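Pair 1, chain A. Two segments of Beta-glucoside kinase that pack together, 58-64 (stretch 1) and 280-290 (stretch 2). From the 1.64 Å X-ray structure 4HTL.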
# COMPACT_ATOMS: atom_id res chain seq x y z
N THR A 58 15.67 -5.10 -33.40
CA THR A 58 14.34 -5.05 -34.00
C THR A 58 13.33 -4.38 -33.06
O THR A 58 12.14 -4.25 -33.38
CB THR A 58 13.88 -6.48 -34.31
OG1 THR A 58 13.88 -7.24 -33.10
CG2 THR A 58 14.80 -7.17 -35.37
N GLY A 59 13.80 -3.95 -31.88
CA GLY A 59 12.95 -3.36 -30.87
C GLY A 59 13.79 -2.70 -29.79
O GLY A 59 14.99 -2.99 -29.65
N ILE A 60 13.16 -1.79 -29.04
CA ILE A 60 13.85 -1.04 -27.99
C ILE A 60 13.00 -1.07 -26.72
O ILE A 60 11.79 -0.82 -26.78
CB ILE A 60 14.13 0.43 -28.40
CG1 ILE A 60 14.96 0.52 -29.71
CG2 ILE A 60 14.81 1.17 -27.25
CD1 ILE A 60 15.05 1.91 -30.31
N ALA A 61 13.65 -1.37 -25.58
CA ALA A 61 12.99 -1.50 -24.28
C ALA A 61 13.77 -0.64 -23.29
O ALA A 61 15.00 -0.72 -23.21
CB ALA A 61 13.00 -2.96 -23.81
N VAL A 62 13.06 0.22 -22.58
CA VAL A 62 13.68 1.16 -21.64
C VAL A 62 13.14 0.99 -20.23
O VAL A 62 11.91 0.88 -20.02
CB VAL A 62 13.44 2.63 -22.10
CG1 VAL A 62 14.09 3.63 -21.13
CG2 VAL A 62 13.91 2.82 -23.55
N SER A 63 14.07 1.02 -19.26
CA SER A 63 13.78 1.14 -17.84
C SER A 63 14.27 2.56 -17.42
O SER A 63 15.47 2.88 -17.50
CB SER A 63 14.51 0.03 -17.06
OG SER A 63 14.72 0.34 -15.71
N ALA A 64 13.36 3.40 -16.97
CA ALA A 64 13.64 4.79 -16.71
C ALA A 64 13.19 5.20 -15.32
O ALA A 64 12.12 4.78 -14.86
CB ALA A 64 12.93 5.67 -17.75
N ALA A 280 18.58 -6.73 -13.67
CA ALA A 280 17.12 -6.65 -13.48
C ALA A 280 16.41 -5.57 -14.29
O ALA A 280 15.34 -5.83 -14.86
CB ALA A 280 16.72 -6.61 -12.01
N GLY A 281 16.96 -4.36 -14.31
CA GLY A 281 16.35 -3.27 -15.10
C GLY A 281 16.24 -3.65 -16.57
O GLY A 281 15.20 -3.46 -17.16
N LEU A 282 17.34 -4.13 -17.17
CA LEU A 282 17.33 -4.52 -18.56
C LEU A 282 16.32 -5.60 -18.83
O LEU A 282 15.53 -5.54 -19.79
CB LEU A 282 18.73 -5.01 -19.01
CG LEU A 282 19.88 -4.01 -18.97
CD1 LEU A 282 21.20 -4.74 -19.20
CD2 LEU A 282 19.65 -2.86 -19.96
N LEU A 283 16.35 -6.62 -17.98
CA LEU A 283 15.49 -7.78 -18.18
C LEU A 283 14.01 -7.41 -18.00
O LEU A 283 13.14 -7.81 -18.81
CB LEU A 283 15.91 -8.90 -17.25
CG LEU A 283 17.26 -9.54 -17.48
CD1 LEU A 283 17.70 -10.35 -16.24
CD2 LEU A 283 17.24 -10.39 -18.75
N GLY A 284 13.71 -6.60 -17.01
CA GLY A 284 12.32 -6.18 -16.82
C GLY A 284 11.79 -5.29 -17.91
O GLY A 284 10.61 -5.36 -18.30
N ALA A 285 12.68 -4.43 -18.44
CA ALA A 285 12.31 -3.56 -19.56
C ALA A 285 11.90 -4.46 -20.72
O ALA A 285 10.89 -4.22 -21.39
CB ALA A 285 13.47 -2.65 -19.95
N VAL A 286 12.69 -5.50 -20.96
CA VAL A 286 12.38 -6.47 -22.00
C VAL A 286 11.06 -7.19 -21.78
O VAL A 286 10.25 -7.30 -22.71
CB VAL A 286 13.57 -7.43 -22.28
CG1 VAL A 286 13.16 -8.61 -23.21
CG2 VAL A 286 14.71 -6.60 -22.86
N TYR A 287 10.83 -7.67 -20.57
CA TYR A 287 9.55 -8.25 -20.25
C TYR A 287 8.38 -7.34 -20.59
O TYR A 287 7.41 -7.77 -21.24
CB TYR A 287 9.51 -8.68 -18.80
CG TYR A 287 8.27 -9.42 -18.39
CD1 TYR A 287 8.20 -10.81 -18.50
CD2 TYR A 287 7.22 -8.76 -17.80
CE1 TYR A 287 7.10 -11.50 -18.07
CE2 TYR A 287 6.11 -9.46 -17.36
CZ TYR A 287 6.06 -10.83 -17.51
OH TYR A 287 4.98 -11.56 -17.08
N HIS A 288 8.46 -6.08 -20.16
CA HIS A 288 7.42 -5.11 -20.51
C HIS A 288 7.25 -4.97 -22.00
O HIS A 288 6.13 -5.01 -22.50
CB HIS A 288 7.72 -3.76 -19.85
CG HIS A 288 6.79 -2.67 -20.26
ND1 HIS A 288 5.47 -2.72 -20.03
CD2 HIS A 288 7.02 -1.49 -20.97
CE1 HIS A 288 4.89 -1.61 -20.53
NE2 HIS A 288 5.83 -0.87 -21.12
N PHE A 289 8.36 -4.84 -22.74
CA PHE A 289 8.32 -4.74 -24.20
C PHE A 289 7.61 -5.94 -24.81
O PHE A 289 6.75 -5.79 -25.68
CB PHE A 289 9.76 -4.66 -24.76
CG PHE A 289 9.82 -4.68 -26.27
CD1 PHE A 289 9.90 -3.51 -26.99
CD2 PHE A 289 9.81 -5.88 -26.96
CE1 PHE A 289 9.96 -3.54 -28.37
CE2 PHE A 289 9.86 -5.92 -28.32
CZ PHE A 289 9.93 -4.74 -29.04
N LEU A 290 7.96 -7.14 -24.32
CA LEU A 290 7.36 -8.39 -24.84
C LEU A 290 5.83 -8.47 -24.58
O LEU A 290 5.07 -8.96 -25.42
CB LEU A 290 8.07 -9.62 -24.26
CG LEU A 290 9.50 -9.87 -24.76
CD1 LEU A 290 10.16 -10.98 -23.95
CD2 LEU A 290 9.59 -10.18 -26.26
O HOH W 1 10.27 -1.34 -21.44

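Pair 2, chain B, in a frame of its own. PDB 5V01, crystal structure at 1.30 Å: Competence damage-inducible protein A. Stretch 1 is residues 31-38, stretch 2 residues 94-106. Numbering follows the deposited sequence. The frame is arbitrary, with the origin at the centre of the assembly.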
# COMPACT_ATOMS: atom_id res chain seq x y z
N TRP B 31 -10.33 7.84 -16.33
CA TRP B 31 -10.73 7.08 -15.13
C TRP B 31 -9.60 6.96 -14.13
O TRP B 31 -8.43 6.92 -14.50
CB TRP B 31 -11.24 5.69 -15.49
CG TRP B 31 -12.50 5.67 -16.32
CD1 TRP B 31 -13.35 6.69 -16.55
CD2 TRP B 31 -13.04 4.53 -17.00
NE1 TRP B 31 -14.39 6.27 -17.36
CE2 TRP B 31 -14.22 4.94 -17.64
CE3 TRP B 31 -12.64 3.20 -17.13
CZ2 TRP B 31 -15.00 4.08 -18.41
CZ3 TRP B 31 -13.41 2.34 -17.89
CH2 TRP B 31 -14.58 2.78 -18.51
N ARG B 32 -9.98 6.87 -12.86
CA ARG B 32 -9.04 6.74 -11.77
C ARG B 32 -9.32 5.47 -11.00
O ARG B 32 -10.47 5.08 -10.79
CB ARG B 32 -9.10 7.96 -10.85
CG ARG B 32 -8.74 9.22 -11.59
CD ARG B 32 -8.60 10.42 -10.68
NE ARG B 32 -7.37 10.35 -9.90
CZ ARG B 32 -6.14 10.62 -10.35
NH1 ARG B 32 -5.93 10.99 -11.62
NH2 ARG B 32 -5.11 10.54 -9.52
N LEU B 33 -8.24 4.83 -10.60
CA LEU B 33 -8.22 3.53 -9.92
C LEU B 33 -7.78 3.73 -8.47
O LEU B 33 -6.93 4.57 -8.19
CB LEU B 33 -7.20 2.66 -10.65
CG LEU B 33 -6.89 1.28 -10.08
CD1 LEU B 33 -8.11 0.35 -10.14
CD2 LEU B 33 -5.72 0.67 -10.86
N THR B 34 -8.29 2.88 -7.58
CA THR B 34 -7.87 2.82 -6.17
C THR B 34 -7.82 1.35 -5.76
O THR B 34 -8.43 0.49 -6.41
CB THR B 34 -8.80 3.62 -5.28
OG1 THR B 34 -8.26 3.71 -3.98
CG2 THR B 34 -10.17 3.03 -5.18
N THR B 35 -7.06 1.06 -4.71
CA THR B 35 -6.82 -0.31 -4.29
C THR B 35 -6.91 -0.50 -2.79
O THR B 35 -6.50 0.38 -2.02
CB THR B 35 -5.45 -0.83 -4.76
OG1 THR B 35 -4.39 -0.02 -4.24
CG2 THR B 35 -5.37 -0.92 -6.25
N ALA B 36 -7.39 -1.67 -2.40
CA ALA B 36 -7.41 -2.09 -0.99
C ALA B 36 -6.86 -3.51 -0.93
O ALA B 36 -7.35 -4.40 -1.61
CB ALA B 36 -8.82 -2.04 -0.40
N GLU B 37 -5.84 -3.72 -0.10
CA GLU B 37 -5.13 -4.98 -0.02
C GLU B 37 -5.04 -5.47 1.40
O GLU B 37 -5.07 -4.68 2.35
CB GLU B 37 -3.69 -4.76 -0.52
CG GLU B 37 -3.57 -4.38 -1.97
CD GLU B 37 -2.12 -4.11 -2.36
OE1 GLU B 37 -1.33 -5.08 -2.43
OE2 GLU B 37 -1.81 -2.94 -2.62
N SER B 38 -4.87 -6.77 1.53
CA SER B 38 -4.58 -7.39 2.80
C SER B 38 -3.32 -8.26 2.60
O SER B 38 -2.21 -7.75 2.71
CB SER B 38 -5.83 -8.12 3.30
OG SER B 38 -5.63 -8.70 4.57
N GLU B 94 -17.20 -5.51 0.26
CA GLU B 94 -17.24 -4.38 1.17
C GLU B 94 -15.94 -3.58 1.18
O GLU B 94 -15.96 -2.35 1.28
CB GLU B 94 -17.64 -4.82 2.58
CG GLU B 94 -19.09 -5.29 2.66
CD GLU B 94 -19.53 -5.65 4.06
OE1 GLU B 94 -18.85 -5.29 5.01
OE2 GLU B 94 -20.58 -6.30 4.23
N MET B 95 -14.80 -4.27 1.06
CA MET B 95 -13.50 -3.57 0.95
C MET B 95 -13.50 -2.66 -0.28
O MET B 95 -13.07 -1.50 -0.20
CB MET B 95 -12.34 -4.56 0.84
CG MET B 95 -12.00 -5.27 2.11
SD MET B 95 -10.74 -6.54 1.92
CE MET B 95 -9.29 -5.56 1.60
N SER B 96 -13.98 -3.19 -1.42
CA SER B 96 -13.95 -2.44 -2.67
C SER B 96 -14.85 -1.21 -2.57
O SER B 96 -14.50 -0.14 -3.02
CB SER B 96 -14.31 -3.32 -3.87
OG SER B 96 -15.69 -3.61 -3.96
N SER B 97 -16.03 -1.38 -1.95
CA SER B 97 -16.93 -0.25 -1.77
C SER B 97 -16.33 0.82 -0.85
O SER B 97 -16.45 2.03 -1.13
CB SER B 97 -18.28 -0.71 -1.21
OG SER B 97 -18.92 -1.57 -2.11
N GLY B 98 -15.70 0.37 0.24
CA GLY B 98 -15.12 1.30 1.17
C GLY B 98 -14.00 2.12 0.56
O GLY B 98 -13.95 3.34 0.76
N ILE B 99 -13.13 1.48 -0.20
CA ILE B 99 -12.02 2.23 -0.83
C ILE B 99 -12.48 3.08 -2.00
O ILE B 99 -11.98 4.19 -2.19
CB ILE B 99 -10.85 1.29 -1.16
CG1 ILE B 99 -9.56 2.09 -1.44
CG2 ILE B 99 -11.14 0.37 -2.33
CD1 ILE B 99 -9.10 3.03 -0.35
N LEU B 100 -13.48 2.60 -2.75
CA LEU B 100 -14.03 3.42 -3.84
C LEU B 100 -14.54 4.75 -3.25
O LEU B 100 -14.26 5.81 -3.81
CB LEU B 100 -15.16 2.70 -4.56
CG LEU B 100 -15.63 3.31 -5.87
CD1 LEU B 100 -14.68 2.97 -6.99
CD2 LEU B 100 -17.04 2.81 -6.21
N ALA B 101 -15.28 4.67 -2.14
CA ALA B 101 -15.84 5.85 -1.47
C ALA B 101 -14.74 6.76 -0.92
O ALA B 101 -14.79 7.97 -1.12
CB ALA B 101 -16.80 5.44 -0.37
N LEU B 102 -13.76 6.19 -0.22
CA LEU B 102 -12.69 6.98 0.36
C LEU B 102 -11.91 7.74 -0.71
O LEU B 102 -11.64 8.94 -0.55
CB LEU B 102 -11.77 6.08 1.17
CG LEU B 102 -10.54 6.73 1.84
CD1 LEU B 102 -10.93 7.81 2.85
CD2 LEU B 102 -9.68 5.71 2.56
N ALA B 103 -11.53 7.04 -1.78
CA ALA B 103 -10.72 7.64 -2.85
C ALA B 103 -11.50 8.50 -3.85
O ALA B 103 -10.90 9.27 -4.59
CB ALA B 103 -9.96 6.55 -3.59
N GLY B 104 -12.82 8.35 -3.92
CA GLY B 104 -13.62 9.05 -4.94
C GLY B 104 -13.27 8.61 -6.35
O GLY B 104 -13.40 9.37 -7.31
N ALA B 105 -12.83 7.36 -6.46
CA ALA B 105 -12.32 6.81 -7.70
C ALA B 105 -13.45 6.24 -8.56
O ALA B 105 -14.59 6.11 -8.12
CB ALA B 105 -11.31 5.72 -7.38
N ASP B 106 -13.11 5.90 -9.79
CA ASP B 106 -14.04 5.23 -10.70
C ASP B 106 -14.01 3.71 -10.57
O ASP B 106 -15.04 3.03 -10.77
CB ASP B 106 -13.70 5.62 -12.14
CG ASP B 106 -13.75 7.10 -12.36
OD1 ASP B 106 -14.88 7.61 -12.46
OD2 ASP B 106 -12.68 7.75 -12.46

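Pair 1 has no direct hydrogen bond between its two stretches, whereas pair 2 has two, both joining Arg32(B) to Asp106(B) in the loops next to the strand and the helix. In pair 2 the backbone N of Arg32(B) donates to OD2 of Asp106(B) at 2.9 Å, and the backbone N of Asp106(B) donates to O of Arg32(B), also at 2.9 Å, so that Asp106(B) is held through both its side chain and its main chain. The polar link in pair 1 runs through water 1, which donates to O of Val62(A) at 3.1 Å and to O of Ala285(A) at 2.9 Å.

The backbones nevertheless superpose with an RMSD of 0.8 Å over 14 residues. In each pair a strand crosses a helix at a steep angle, 126° in pair 1 and 135° in pair 2, and alternate strand residues point toward the helix. The axes approach to 6.7 Å in pair 1 and 7.9 Å in pair 2, a difference that accompanies smaller residues at two matched helix positions. Gly281(A) matches Met95(B), and Ala285(A) matches Ile99(B).

The matched strand positions differ as well. Ser63(A) packs its CB 3.6 Å from O of Gly281(A), directly against the bare helix backbone. Its counterpart Ala36(B) instead meets longer side chains, with its CB 4.1 Å from CE of Met95(B) and 3.9 Å from CG2 of Ile99(B). At the next inward position, Ala61(A) matches Thr34(B). The small Ala61(A) sits close to the helix, its CB 3.4 Å from O of Ala285(A) and 3.9 Å from CB of the same residue. Thr34(B) reaches further across the wider gap: its OG1 lies 3.3 Å from CG1 of Ile99(B) and 3.3 Å from CB of Ala103(B), while its CG2 lies 3.7 Å from CB of Ala105(B).

The bulk is reversed where Phe289(A) matches Ala103(B). The Phe289(A) ring extends along the strand, bringing CD1 to 3.3 Å from O of Ile60(A) and CZ to 3.8 Å from CA of Gly59(A). Glycine makes room for it, since an ideal CB on Gly59(A) would fall 2.4 Å from CZ of Phe289(A). Arg32(B), the match of Gly59(A), faces no such ring. In pair 2 the helix ends at Ala103(B), and Gly104(B), with a phi of 64°, turns the chain so that Ala105(B) can place its CB 3.6 Å from O of Arg32(B). Pair 1 thus fills this end with an aromatic ring, and pair 2 with the chain that follows its helix.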